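Gluconate kinase (Lactobacillus acidophilus, PDB 3LL3) probably phosphorylates a sugar or sugar acid such as gluconate with ATP as an FGGY-family carbohydrate kinase, and binds ATP and D-xylulose. Local coordinates at residues A[29-34]-A[57-62]; A[68-73]-A[226-231]; A[232-237]-A[436-441]. All blocks are in the same frame, centred on the assembly; numbering follows the deposited sequence.

Interaction 1. Residues A[29-34]-A[57-62]; sequences ASVSKG and QEIIFD
Val-31 on strand 29-34 faces Ile-59 on helix 57-62, where the axes of the two short segments run at 160°, close to antiparallel, and approach to 8.0 Å. The CA atoms of Val-31 and Ile-59 are 5.9 Å apart. Ile-59 is the buried centre of the contact, and it touches backbone as much as side chain. Its CG2 methyl rests 3.6 Å from the carbonyl O of Val-31, while CD1 reaches the backbone N of Lys-33 at 3.6 Å and lies over the CA of Ser-32. Lys-33 contributes its aliphatic root: the side chain passes that of Ile-59 in the opposite direction, with Lys-33 CG 3.9 Å from Ile-59 CG1. A bend in the lysine at chi2 (-50°) turns CD away from an extended course, and the amine ends in a loosely acidic setting, with NZ 5.0 Å from Asp-62 OD2 and somewhat farther from Glu-58 OE2. These charges do not pair directly, but they probably attract one another weakly across the surface. Val-31 crosses Asp-62 at about a right angle, its CG1 methyl 4.1 Å from OD2. Here is a worked case of a strand and a helix joined by one buried isoleucine, with Val-31 beside it and the charged ends of Lys-33, Glu-58 and Asp-62 at the margin. Strand 27-34 is the outermost on its side of the sheet and hydrogen-bonds to strand 15-22, from which Thr-16 also touches Ile-59. Ile-59 and Ile-60 both reach Met-9 on strand 4-11, and Gln-57 and Ile-60 pack against helix 219-225.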
ATOM      1  N   ALA A  29     -23.633  16.929  36.589  1.00 37.14           N
ATOM      2  CA  ALA A  29     -22.398  16.289  37.009  1.00 33.84           C
ATOM      3  C   ALA A  29     -22.257  14.957  36.306  1.00 35.12           C
ATOM      4  O   ALA A  29     -23.230  14.409  35.810  1.00 32.88           O
ATOM      5  CB  ALA A  29     -22.397  16.080  38.513  1.00 37.22           C
ATOM      6  N   SER A  30     -21.039  14.438  36.283  1.00 35.53           N
ATOM      7  CA  SER A  30     -20.790  13.106  35.786  1.00 37.32           C
ATOM      8  C   SER A  30     -19.571  12.525  36.492  1.00 39.04           C
ATOM      9  O   SER A  30     -18.653  13.253  36.870  1.00 38.24           O
ATOM     10  CB  SER A  30     -20.573  13.147  34.279  1.00 37.87           C
ATOM     11  OG  SER A  30     -19.517  14.025  33.965  1.00 42.78           O
ATOM     12  N   VAL A  31     -19.581  11.212  36.683  1.00 36.28           N
ATOM     13  CA  VAL A  31     -18.474  10.506  37.307  1.00 38.23           C
ATOM     14  C   VAL A  31     -18.284   9.201  36.534  1.00 39.20           C
ATOM     15  O   VAL A  31     -19.263   8.587  36.125  1.00 39.00           O
ATOM     16  CB  VAL A  31     -18.793  10.177  38.787  1.00 38.00           C
ATOM     17  CG1 VAL A  31     -17.730   9.270  39.380  1.00 41.85           C
ATOM     18  CG2 VAL A  31     -18.935  11.455  39.615  1.00 37.30           C
ATOM     19  N   SER A  32     -17.043   8.775  36.322  1.00 38.04           N
ATOM     20  CA  SER A  32     -16.813   7.470  35.708  1.00 40.76           C
ATOM     21  C   SER A  32     -15.715   6.683  36.429  1.00 44.65           C
ATOM     22  O   SER A  32     -14.854   7.278  37.075  1.00 44.86           O
ATOM     23  CB  SER A  32     -16.512   7.617  34.214  1.00 40.45           C
ATOM     24  OG  SER A  32     -15.360   8.397  34.010  1.00 44.69           O
ATOM     25  N   LYS A  33     -15.775   5.350  36.335  1.00 41.13           N
ATOM     26  CA  LYS A  33     -14.782   4.458  36.945  1.00 43.43           C
ATOM     27  C   LYS A  33     -14.496   3.253  36.044  1.00 44.57           C
ATOM     28  O   LYS A  33     -15.420   2.647  35.493  1.00 41.57           O
ATOM     29  CB  LYS A  33     -15.254   3.951  38.319  1.00 44.75           C
ATOM     30  CG  LYS A  33     -15.432   5.037  39.394  1.00 48.49           C
ATOM     31  CD  LYS A  33     -14.203   5.964  39.516  1.00 53.14           C
ATOM     32  CE  LYS A  33     -14.494   7.174  40.414  1.00 51.98           C
ATOM     33  NZ  LYS A  33     -13.458   8.245  40.297  1.00 57.44           N
ATOM     34  N   GLY A  34     -13.221   2.892  35.909  1.00 45.51           N
ATOM     35  CA  GLY A  34     -12.830   1.807  35.026  1.00 42.40           C
ATOM     36  C   GLY A  34     -12.618   0.450  35.684  1.00 42.89           C
ATOM     37  O   GLY A  34     -12.590   0.322  36.909  1.00 45.05           O
ATOM     38  N   GLN A  57     -22.023   0.967  41.785  1.00 33.55           N
ATOM     39  CA  GLN A  57     -22.496   1.491  43.069  1.00 35.58           C
ATOM     40  C   GLN A  57     -21.749   2.755  43.442  1.00 35.16           C
ATOM     41  O   GLN A  57     -22.319   3.689  43.990  1.00 36.28           O
ATOM     42  CB  GLN A  57     -22.275   0.491  44.195  1.00 36.32           C
ATOM     43  CG  GLN A  57     -22.908  -0.853  43.979  1.00 39.10           C
ATOM     44  CD  GLN A  57     -22.511  -1.813  45.077  1.00 39.66           C
ATOM     45  OE1 GLN A  57     -21.790  -2.779  44.839  1.00 43.96           O
ATOM     46  NE2 GLN A  57     -22.940  -1.524  46.292  1.00 40.72           N
ATOM     47  N   GLU A  58     -20.451   2.742  43.165  1.00 36.21           N
ATOM     48  CA  GLU A  58     -19.563   3.824  43.520  1.00 36.70           C
ATOM     49  C   GLU A  58     -19.939   5.079  42.730  1.00 36.57           C
ATOM     50  O   GLU A  58     -20.094   6.161  43.292  1.00 37.80           O
ATOM     51  CB  GLU A  58     -18.138   3.395  43.214  1.00 37.82           C
ATOM     52  CG  GLU A  58     -17.087   4.046  44.066  1.00 47.11           C
ATOM     53  CD  GLU A  58     -15.709   3.497  43.764  1.00 53.81           C
ATOM     54  OE1 GLU A  58     -15.595   2.261  43.577  1.00 51.64           O
ATOM     55  OE2 GLU A  58     -14.748   4.295  43.711  1.00 55.63           O
ATOM     56  N   ILE A  59     -20.109   4.921  41.426  1.00 32.89           N
ATOM     57  CA  ILE A  59     -20.532   6.019  40.573  1.00 34.52           C
ATOM     58  C   ILE A  59     -21.849   6.633  41.043  1.00 34.47           C
ATOM     59  O   ILE A  59     -21.939   7.847  41.230  1.00 33.94           O
ATOM     60  CB  ILE A  59     -20.621   5.577  39.098  1.00 33.98           C
ATOM     61  CG1 ILE A  59     -19.212   5.376  38.539  1.00 31.69           C
ATOM     62  CG2 ILE A  59     -21.370   6.601  38.268  1.00 33.06           C
ATOM     63  CD1 ILE A  59     -19.171   4.569  37.268  1.00 37.27           C
ATOM     64  N   ILE A  60     -22.862   5.801  41.260  1.00 32.26           N
ATOM     65  CA  ILE A  60     -24.165   6.312  41.676  1.00 32.43           C
ATOM     66  C   ILE A  60     -24.086   7.048  43.016  1.00 35.04           C
ATOM     67  O   ILE A  60     -24.650   8.133  43.179  1.00 32.46           O
ATOM     68  CB  ILE A  60     -25.204   5.200  41.736  1.00 33.96           C
ATOM     69  CG1 ILE A  60     -25.403   4.616  40.336  1.00 33.51           C
ATOM     70  CG2 ILE A  60     -26.521   5.723  42.336  1.00 34.58           C
ATOM     71  CD1 ILE A  60     -26.280   3.375  40.304  1.00 35.77           C
ATOM     72  N   PHE A  61     -23.356   6.476  43.961  1.00 34.18           N
ATOM     73  CA  PHE A  61     -23.201   7.125  45.254  1.00 37.00           C
ATOM     74  C   PHE A  61     -22.559   8.513  45.112  1.00 37.99           C
ATOM     75  O   PHE A  61     -23.079   9.499  45.648  1.00 37.71           O
ATOM     76  CB  PHE A  61     -22.400   6.243  46.213  1.00 36.40           C
ATOM     77  CG  PHE A  61     -22.214   6.844  47.577  1.00 40.74           C
ATOM     78  CD1 PHE A  61     -23.292   7.012  48.428  1.00 41.56           C
ATOM     79  CD2 PHE A  61     -20.963   7.247  48.009  1.00 40.90           C
ATOM     80  CE1 PHE A  61     -23.127   7.569  49.689  1.00 42.86           C
ATOM     81  CE2 PHE A  61     -20.794   7.798  49.268  1.00 41.06           C
ATOM     82  CZ  PHE A  61     -21.877   7.958  50.103  1.00 42.35           C
ATOM     83  N   ASP A  62     -21.444   8.588  44.384  1.00 37.09           N
ATOM     84  CA  ASP A  62     -20.730   9.847  44.212  1.00 37.24           C
ATOM     85  C   ASP A  62     -21.620  10.932  43.613  1.00 38.66           C
ATOM     86  O   ASP A  62     -21.567  12.095  44.023  1.00 38.90           O
ATOM     87  CB  ASP A  62     -19.496   9.651  43.336  1.00 38.62           C
ATOM     88  CG  ASP A  62     -18.404   8.901  44.044  1.00 40.48           C
ATOM     89  OD1 ASP A  62     -18.630   8.480  45.198  1.00 41.34           O
ATOM     90  OD2 ASP A  62     -17.319   8.735  43.451  1.00 42.97           O
TER

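Interaction 2. Residues A[68-73]-A[226-231]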
ATOM      1  N   ASP A  68     -28.497  17.875  46.878  1.00 42.05           N
ATOM      2  CA  ASP A  68     -29.502  17.590  47.890  1.00 44.87           C
ATOM      3  C   ASP A  68     -30.879  17.485  47.246  1.00 46.05           C
ATOM      4  O   ASP A  68     -31.622  18.471  47.164  1.00 47.00           O
ATOM      5  CB  ASP A  68     -29.504  18.642  49.003  1.00 45.98           C
ATOM      6  CG  ASP A  68     -30.323  18.204  50.197  1.00 47.83           C
ATOM      7  OD1 ASP A  68     -30.306  16.990  50.494  1.00 48.00           O
ATOM      8  OD2 ASP A  68     -30.990  19.055  50.827  1.00 46.92           O
ATOM      9  N   GLY A  69     -31.212  16.287  46.778  1.00 44.08           N
ATOM     10  CA  GLY A  69     -32.466  16.073  46.084  1.00 44.42           C
ATOM     11  C   GLY A  69     -32.772  14.603  45.879  1.00 43.15           C
ATOM     12  O   GLY A  69     -31.990  13.736  46.274  1.00 45.22           O
ATOM     13  N   LYS A  70     -33.874  14.330  45.228  1.00 39.85           N
ATOM     14  CA  LYS A  70     -34.292  12.979  44.982  1.00 38.86           C
ATOM     15  C   LYS A  70     -33.835  12.492  43.610  1.00 37.73           C
ATOM     16  O   LYS A  70     -33.938  13.192  42.650  1.00 33.30           O
ATOM     17  CB  LYS A  70     -35.813  12.902  45.078  1.00 41.23           C
ATOM     18  CG  LYS A  70     -36.373  12.909  46.470  1.00 44.46           C
ATOM     19  CD  LYS A  70     -37.730  13.553  46.500  1.00 49.95           C
ATOM     20  CE  LYS A  70     -38.769  12.672  47.122  1.00 58.17           C
ATOM     21  NZ  LYS A  70     -39.780  13.423  47.979  1.00 56.48           N
ATOM     22  N   ILE A  71     -33.348  11.271  43.555  1.00 36.47           N
ATOM     23  CA  ILE A  71     -33.111  10.603  42.289  1.00 31.55           C
ATOM     24  C   ILE A  71     -34.401   9.902  41.886  1.00 30.58           C
ATOM     25  O   ILE A  71     -34.780   8.898  42.483  1.00 31.45           O
ATOM     26  CB  ILE A  71     -31.968   9.587  42.393  1.00 32.25           C
ATOM     27  CG1 ILE A  71     -30.702  10.256  42.945  1.00 34.52           C
ATOM     28  CG2 ILE A  71     -31.697   8.949  41.040  1.00 30.21           C
ATOM     29  CD1 ILE A  71     -30.269  11.521  42.178  1.00 34.99           C
ATOM     30  N   ALA A  72     -35.085  10.442  40.885  1.00 29.62           N
ATOM     31  CA  ALA A  72     -36.359   9.888  40.442  1.00 27.89           C
ATOM     32  C   ALA A  72     -36.183   8.585  39.664  1.00 29.46           C
ATOM     33  O   ALA A  72     -37.037   7.701  39.709  1.00 31.08           O
ATOM     34  CB  ALA A  72     -37.127  10.913  39.617  1.00 28.90           C
ATOM     35  N   ALA A  73     -35.067   8.450  38.954  1.00 27.69           N
ATOM     36  CA  ALA A  73     -34.871   7.264  38.145  1.00 26.44           C
ATOM     37  C   ALA A  73     -33.406   7.094  37.771  1.00 27.55           C
ATOM     38  O   ALA A  73     -32.670   8.075  37.676  1.00 26.78           O
ATOM     39  CB  ALA A  73     -35.745   7.332  36.908  1.00 27.59           C
ATOM     40  N   GLY A 226     -27.331   5.756  47.971  1.00 40.92           N
ATOM     41  CA  GLY A 226     -27.640   7.099  48.410  1.00 38.71           C
ATOM     42  C   GLY A 226     -28.938   7.594  47.817  1.00 38.11           C
ATOM     43  O   GLY A 226     -29.123   8.798  47.624  1.00 39.08           O
ATOM     44  N   ILE A 227     -29.851   6.668  47.552  1.00 37.00           N
ATOM     45  CA  ILE A 227     -31.105   6.994  46.886  1.00 37.88           C
ATOM     46  C   ILE A 227     -32.331   6.832  47.798  1.00 38.86           C
ATOM     47  O   ILE A 227     -32.202   6.536  48.976  1.00 41.98           O
ATOM     48  CB  ILE A 227     -31.263   6.169  45.583  1.00 36.53           C
ATOM     49  CG1 ILE A 227     -31.214   4.665  45.885  1.00 37.02           C
ATOM     50  CG2 ILE A 227     -30.152   6.525  44.613  1.00 35.24           C
ATOM     51  CD1 ILE A 227     -31.271   3.768  44.629  1.00 36.17           C
ATOM     52  N   ASP A 228     -33.516   7.068  47.240  1.00 41.45           N
ATOM     53  CA  ASP A 228     -34.788   6.967  47.954  1.00 41.82           C
ATOM     54  C   ASP A 228     -35.324   5.578  47.733  1.00 42.90           C
ATOM     55  O   ASP A 228     -34.900   4.890  46.800  1.00 39.17           O
ATOM     56  CB  ASP A 228     -35.838   7.896  47.329  1.00 39.86           C
ATOM     57  CG  ASP A 228     -35.548   9.346  47.548  1.00 46.00           C
ATOM     58  OD1 ASP A 228     -34.381   9.688  47.819  1.00 47.06           O
ATOM     59  OD2 ASP A 228     -36.501  10.153  47.442  1.00 52.44           O
ATOM     60  N   SER A 229     -36.309   5.198  48.539  1.00 38.88           N
ATOM     61  CA  SER A 229     -37.051   3.970  48.293  1.00 41.03           C
ATOM     62  C   SER A 229     -38.028   4.135  47.126  1.00 40.93           C
ATOM     63  O   SER A 229     -38.653   3.162  46.712  1.00 44.44           O
ATOM     64  CB  SER A 229     -37.811   3.517  49.555  1.00 41.30           C
ATOM     65  OG  SER A 229     -38.897   4.384  49.844  1.00 40.36           O
ATOM     66  N   ASP A 230     -38.179   5.349  46.595  1.00 42.34           N
ATOM     67  CA  ASP A 230     -39.050   5.507  45.425  1.00 43.62           C
ATOM     68  C   ASP A 230     -38.296   5.713  44.106  1.00 38.57           C
ATOM     69  O   ASP A 230     -38.906   5.784  43.044  1.00 36.26           O
ATOM     70  CB  ASP A 230     -40.121   6.573  45.643  1.00 45.41           C
ATOM     71  CG  ASP A 230     -39.607   7.752  46.407  1.00 49.60           C
ATOM     72  OD1 ASP A 230     -38.431   8.113  46.165  1.00 49.12           O
ATOM     73  OD2 ASP A 230     -40.373   8.306  47.241  1.00 47.20           O
ATOM     74  N   THR A 231     -36.973   5.793  44.193  1.00 37.34           N
ATOM     75  CA  THR A 231     -36.105   5.758  43.018  1.00 33.04           C
ATOM     76  C   THR A 231     -36.393   4.542  42.124  1.00 35.31           C
ATOM     77  O   THR A 231     -36.332   3.406  42.581  1.00 34.44           O
ATOM     78  CB  THR A 231     -34.635   5.649  43.433  1.00 33.24           C
ATOM     79  OG1 THR A 231     -34.295   6.730  44.298  1.00 32.87           O
ATOM     80  CG2 THR A 231     -33.710   5.647  42.203  1.00 30.79           C
TER
HETATM   81  O   HOH W   1     -30.734  10.645  47.221  1.00 46.29           O
HETATM   82  O   HOH W   2     -37.527   9.599  44.089  1.00 41.26           O
HETATM   83  O   HOH W   3     -39.382   8.197  40.898  1.00 38.83           O
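The peptide group that follows Ile-71 offers both faces to the contact, and Thr-231 wraps its carbonyl O. The Thr-231 CG2 methyl lies toward one face of this group, 3.4 Å from the O, and a water that donates to the same oxygen stands over the other face. Thr-231 OG1 comes between them, 2.9 Å from Ile-71 O, as a probable hydrogen-bond donor, although its single proton has another acceptor within reach. A CA-H...O contact from Thr-231 adds to the grip. Another flat group is the carboxylate of Asp-228. The side chains of Asp-228 and Lys-70 cross at about a right angle, and the carboxylate brings OD2 to the lysine methylenes. OD2 is modelled only 2.9 Å from Lys-70 CG, so the detail is doubtful. Lys-70 NZ stays 4.7 Å from Asp-228 OD2, so any attraction between the charges is probably weak.

Beneath these polar groups, Ile-71 and Ile-227 also cross at about a right angle, CG1 of the first 4.1 Å from CG2 of the second. CG2 of Ile-71 meets CG2 of Thr-231 as well, the two side chains lying side by side and pointing the same way. Thr-231 OG1 has a second task within its own loop, accepting the N-H of Asp-228 at 3.1 Å (angle 143°) and tying the turn shut. The water over Ile-71 O also donates to Asp-230 OD1, and a further water links Ala-72 O with Asp-230 O. Gly-226 closes helix 219-225 in a Schellman motif, its positive phi suited to glycine. The whole is a helix-to-strand connection laid against the parallel strand 70-78, leading into its neighbour 232-238 in the central sheet of an actin-like ATPase domain.

Interaction 3. Residues A[232-237]-A[436-441]; sequences KIILGA and FLARQA
Ile-234 meets the helix with all its branches, because chi1 (-46°) sets CG1 anti to the carbonyl carbon and chi2 (-52°) bends CD1 off an extended course. CG1 thereby lies 3.8 Å from Ala-438 CB, while CD1 touches Ala-441 CB, one helical turn along, at the same distance. CG2 faces Leu-437, the residue before Ala-438, with its CB at 4.3 Å. Leu-437 in turn extends CD1 anti to its own CA (chi2 179°), and that methyl reaches Gly-236 CA at 3.8 Å before grazing Ala-237 CB. Gly-236 has a positive phi, at which any CB would collide with the carbonyl O of Leu-235, so glycine suits the position. An alanine at Ile-234 would remove CG1, CG2 and CD1, and would probably leave the methyls of Ala-438 and Ala-441 facing a gap between strand and helix. Within the sheet, Ile-234 also touches Ser-75 of the adjoining strand 70-78, and Leu-437 reaches Ser-75 too. At one end of the contact a water accepts from Lys-232 NZ at 3.0 Å and donates to Ala-441 O. Apart from this bridge, methyl and methylene groups carry the join between strand 232-238, in the N-terminal half of the chain, and helix 429-441, in the C-terminal half. Its chemistry therefore implies adhesion by close apolar fit, with small alanines letting the helix lie near the strand.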
ATOM      1  N   LYS A 232     -36.664   4.789  40.843  1.00 33.95           N
ATOM      2  CA  LYS A 232     -36.948   3.730  39.881  1.00 31.85           C
ATOM      3  C   LYS A 232     -35.750   3.317  39.032  1.00 31.83           C
ATOM      4  O   LYS A 232     -34.899   4.140  38.691  1.00 28.73           O
ATOM      5  CB  LYS A 232     -38.095   4.140  38.950  1.00 33.09           C
ATOM      6  CG  LYS A 232     -39.459   4.016  39.586  1.00 36.49           C
ATOM      7  CD  LYS A 232     -40.061   5.363  39.827  1.00 41.68           C
ATOM      8  CE  LYS A 232     -40.988   5.752  38.679  1.00 45.28           C
ATOM      9  NZ  LYS A 232     -42.423   5.546  39.065  1.00 45.37           N
ATOM     10  N   ILE A 233     -35.692   2.031  38.695  1.00 26.87           N
ATOM     11  CA  ILE A 233     -34.779   1.558  37.683  1.00 27.20           C
ATOM     12  C   ILE A 233     -35.536   1.535  36.362  1.00 29.54           C
ATOM     13  O   ILE A 233     -36.617   0.947  36.272  1.00 31.44           O
ATOM     14  CB  ILE A 233     -34.274   0.135  37.967  1.00 28.87           C
ATOM     15  CG1 ILE A 233     -33.494   0.104  39.277  1.00 30.12           C
ATOM     16  CG2 ILE A 233     -33.376  -0.342  36.823  1.00 27.70           C
ATOM     17  CD1 ILE A 233     -32.190   0.862  39.199  1.00 27.79           C
ATOM     18  N   ILE A 234     -34.976   2.190  35.348  1.00 26.80           N
ATOM     19  CA  ILE A 234     -35.512   2.115  33.996  1.00 23.94           C
ATOM     20  C   ILE A 234     -34.687   1.078  33.252  1.00 24.75           C
ATOM     21  O   ILE A 234     -33.443   1.136  33.245  1.00 23.54           O
ATOM     22  CB  ILE A 234     -35.433   3.484  33.288  1.00 26.02           C
ATOM     23  CG1 ILE A 234     -35.930   4.595  34.228  1.00 25.35           C
ATOM     24  CG2 ILE A 234     -36.239   3.459  31.992  1.00 26.62           C
ATOM     25  CD1 ILE A 234     -37.302   4.321  34.851  1.00 25.61           C
ATOM     26  N   LEU A 235     -35.369   0.110  32.656  1.00 24.29           N
ATOM     27  CA  LEU A 235     -34.681  -1.007  32.046  1.00 24.75           C
ATOM     28  C   LEU A 235     -33.541  -0.556  31.110  1.00 23.93           C
ATOM     29  O   LEU A 235     -32.436  -1.091  31.158  1.00 24.31           O
ATOM     30  CB  LEU A 235     -35.670  -1.899  31.310  1.00 24.97           C
ATOM     31  CG  LEU A 235     -35.055  -3.167  30.734  1.00 25.52           C
ATOM     32  CD1 LEU A 235     -34.270  -3.960  31.812  1.00 25.20           C
ATOM     33  CD2 LEU A 235     -36.122  -4.031  30.041  1.00 23.84           C
ATOM     34  N   GLY A 236     -33.799   0.436  30.272  1.00 23.93           N
ATOM     35  CA  GLY A 236     -32.749   0.939  29.395  1.00 22.93           C
ATOM     36  C   GLY A 236     -32.562   0.146  28.116  1.00 25.10           C
ATOM     37  O   GLY A 236     -33.433  -0.630  27.743  1.00 24.64           O
ATOM     38  N   ALA A 237     -31.423   0.342  27.443  1.00 23.42           N
ATOM     39  CA  ALA A 237     -31.205  -0.206  26.114  1.00 23.03           C
ATOM     40  C   ALA A 237     -29.723  -0.290  25.768  1.00 21.46           C
ATOM     41  O   ALA A 237     -28.862  -0.011  26.597  1.00 22.08           O
ATOM     42  CB  ALA A 237     -31.934   0.620  25.071  1.00 21.47           C
ATOM     43  N   PHE A 436     -33.486  10.154  28.602  1.00 24.96           N
ATOM     44  CA  PHE A 436     -34.758  10.371  27.909  1.00 26.31           C
ATOM     45  C   PHE A 436     -35.761   9.206  28.103  1.00 24.89           C
ATOM     46  O   PHE A 436     -36.965   9.429  28.279  1.00 24.73           O
ATOM     47  CB  PHE A 436     -34.546  10.676  26.416  1.00 23.29           C
ATOM     48  CG  PHE A 436     -35.829  10.922  25.669  1.00 23.23           C
ATOM     49  CD1 PHE A 436     -36.436  12.160  25.703  1.00 26.39           C
ATOM     50  CD2 PHE A 436     -36.428   9.911  24.940  1.00 24.81           C
ATOM     51  CE1 PHE A 436     -37.614  12.395  25.032  1.00 26.39           C
ATOM     52  CE2 PHE A 436     -37.607  10.134  24.268  1.00 26.37           C
ATOM     53  CZ  PHE A 436     -38.202  11.384  24.319  1.00 27.83           C
ATOM     54  N   LEU A 437     -35.281   7.972  28.063  1.00 25.06           N
ATOM     55  CA  LEU A 437     -36.159   6.832  28.355  1.00 24.97           C
ATOM     56  C   LEU A 437     -36.776   6.992  29.746  1.00 26.18           C
ATOM     57  O   LEU A 437     -37.956   6.707  29.963  1.00 26.73           O
ATOM     58  CB  LEU A 437     -35.387   5.522  28.299  1.00 23.43           C
ATOM     59  CG  LEU A 437     -34.723   5.089  26.987  1.00 25.75           C
ATOM     60  CD1 LEU A 437     -33.998   3.772  27.212  1.00 23.97           C
ATOM     61  CD2 LEU A 437     -35.725   4.938  25.861  1.00 24.06           C
ATOM     62  N   ALA A 438     -35.964   7.454  30.694  1.00 26.88           N
ATOM     63  CA  ALA A 438     -36.461   7.703  32.042  1.00 26.19           C
ATOM     64  C   ALA A 438     -37.576   8.748  32.003  1.00 28.24           C
ATOM     65  O   ALA A 438     -38.630   8.569  32.630  1.00 29.00           O
ATOM     66  CB  ALA A 438     -35.332   8.156  32.958  1.00 24.60           C
ATOM     67  N   ARG A 439     -37.354   9.835  31.266  1.00 25.62           N
ATOM     68  CA  ARG A 439     -38.366  10.873  31.145  1.00 28.30           C
ATOM     69  C   ARG A 439     -39.657  10.308  30.562  1.00 29.55           C
ATOM     70  O   ARG A 439     -40.749  10.657  30.999  1.00 29.63           O
ATOM     71  CB  ARG A 439     -37.857  12.066  30.319  1.00 28.09           C
ATOM     72  CG  ARG A 439     -36.729  12.828  31.010  1.00 30.64           C
ATOM     73  CD  ARG A 439     -36.360  14.129  30.282  1.00 33.66           C
ATOM     74  NE  ARG A 439     -37.485  15.054  30.140  1.00 31.69           N
ATOM     75  CZ  ARG A 439     -37.837  15.963  31.050  1.00 36.04           C
ATOM     76  NH1 ARG A 439     -37.159  16.079  32.187  1.00 34.67           N
ATOM     77  NH2 ARG A 439     -38.872  16.765  30.822  1.00 35.78           N
ATOM     78  N   GLN A 440     -39.539   9.420  29.585  1.00 27.52           N
ATOM     79  CA  GLN A 440     -40.730   8.742  29.082  1.00 30.18           C
ATOM     80  C   GLN A 440     -41.416   7.910  30.176  1.00 29.92           C
ATOM     81  O   GLN A 440     -42.629   7.998  30.373  1.00 31.63           O
ATOM     82  CB  GLN A 440     -40.389   7.852  27.885  1.00 26.96           C
ATOM     83  CG  GLN A 440     -40.112   8.623  26.591  1.00 30.85           C
ATOM     84  CD  GLN A 440     -39.871   7.687  25.428  1.00 28.26           C
ATOM     85  OE1 GLN A 440     -39.021   6.796  25.505  1.00 29.14           O
ATOM     86  NE2 GLN A 440     -40.629   7.868  24.352  1.00 29.05           N
ATOM     87  N   ALA A 441     -40.644   7.101  30.889  1.00 30.23           N
ATOM     88  CA  ALA A 441     -41.221   6.248  31.938  1.00 29.22           C
ATOM     89  C   ALA A 441     -41.934   7.090  33.001  1.00 32.90           C
ATOM     90  O   ALA A 441     -42.992   6.708  33.501  1.00 32.54           O
ATOM     91  CB  ALA A 441     -40.146   5.395  32.566  1.00 27.86           C
TER
HETATM   92  O   HOH W   4     -43.254   5.354  36.215  1.00 45.91           O

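All three contacts gather on the six-stranded mixed sheet of the N-terminal part, and they come in series along the chain. Interaction 1, at an outermost strand, lies with its centre about 15 Å from that of interaction 2; helix 49-65 leads directly into strand 70-78, and Phe-61 touches Gly-226. Interactions 2 and 3, about 14 Å apart between centres, share neighbouring strands: Ala-72 O and Lys-232 N make a probable hydrogen bond, and Ala-73 packs on both Ile-234 and Ala-438. Interactions 1 and 3 do not touch. Together they show one sheet serving local packing, the loop that leads into strand 232-238 and, through helix 429-441, attachment of a distant part of the sequence.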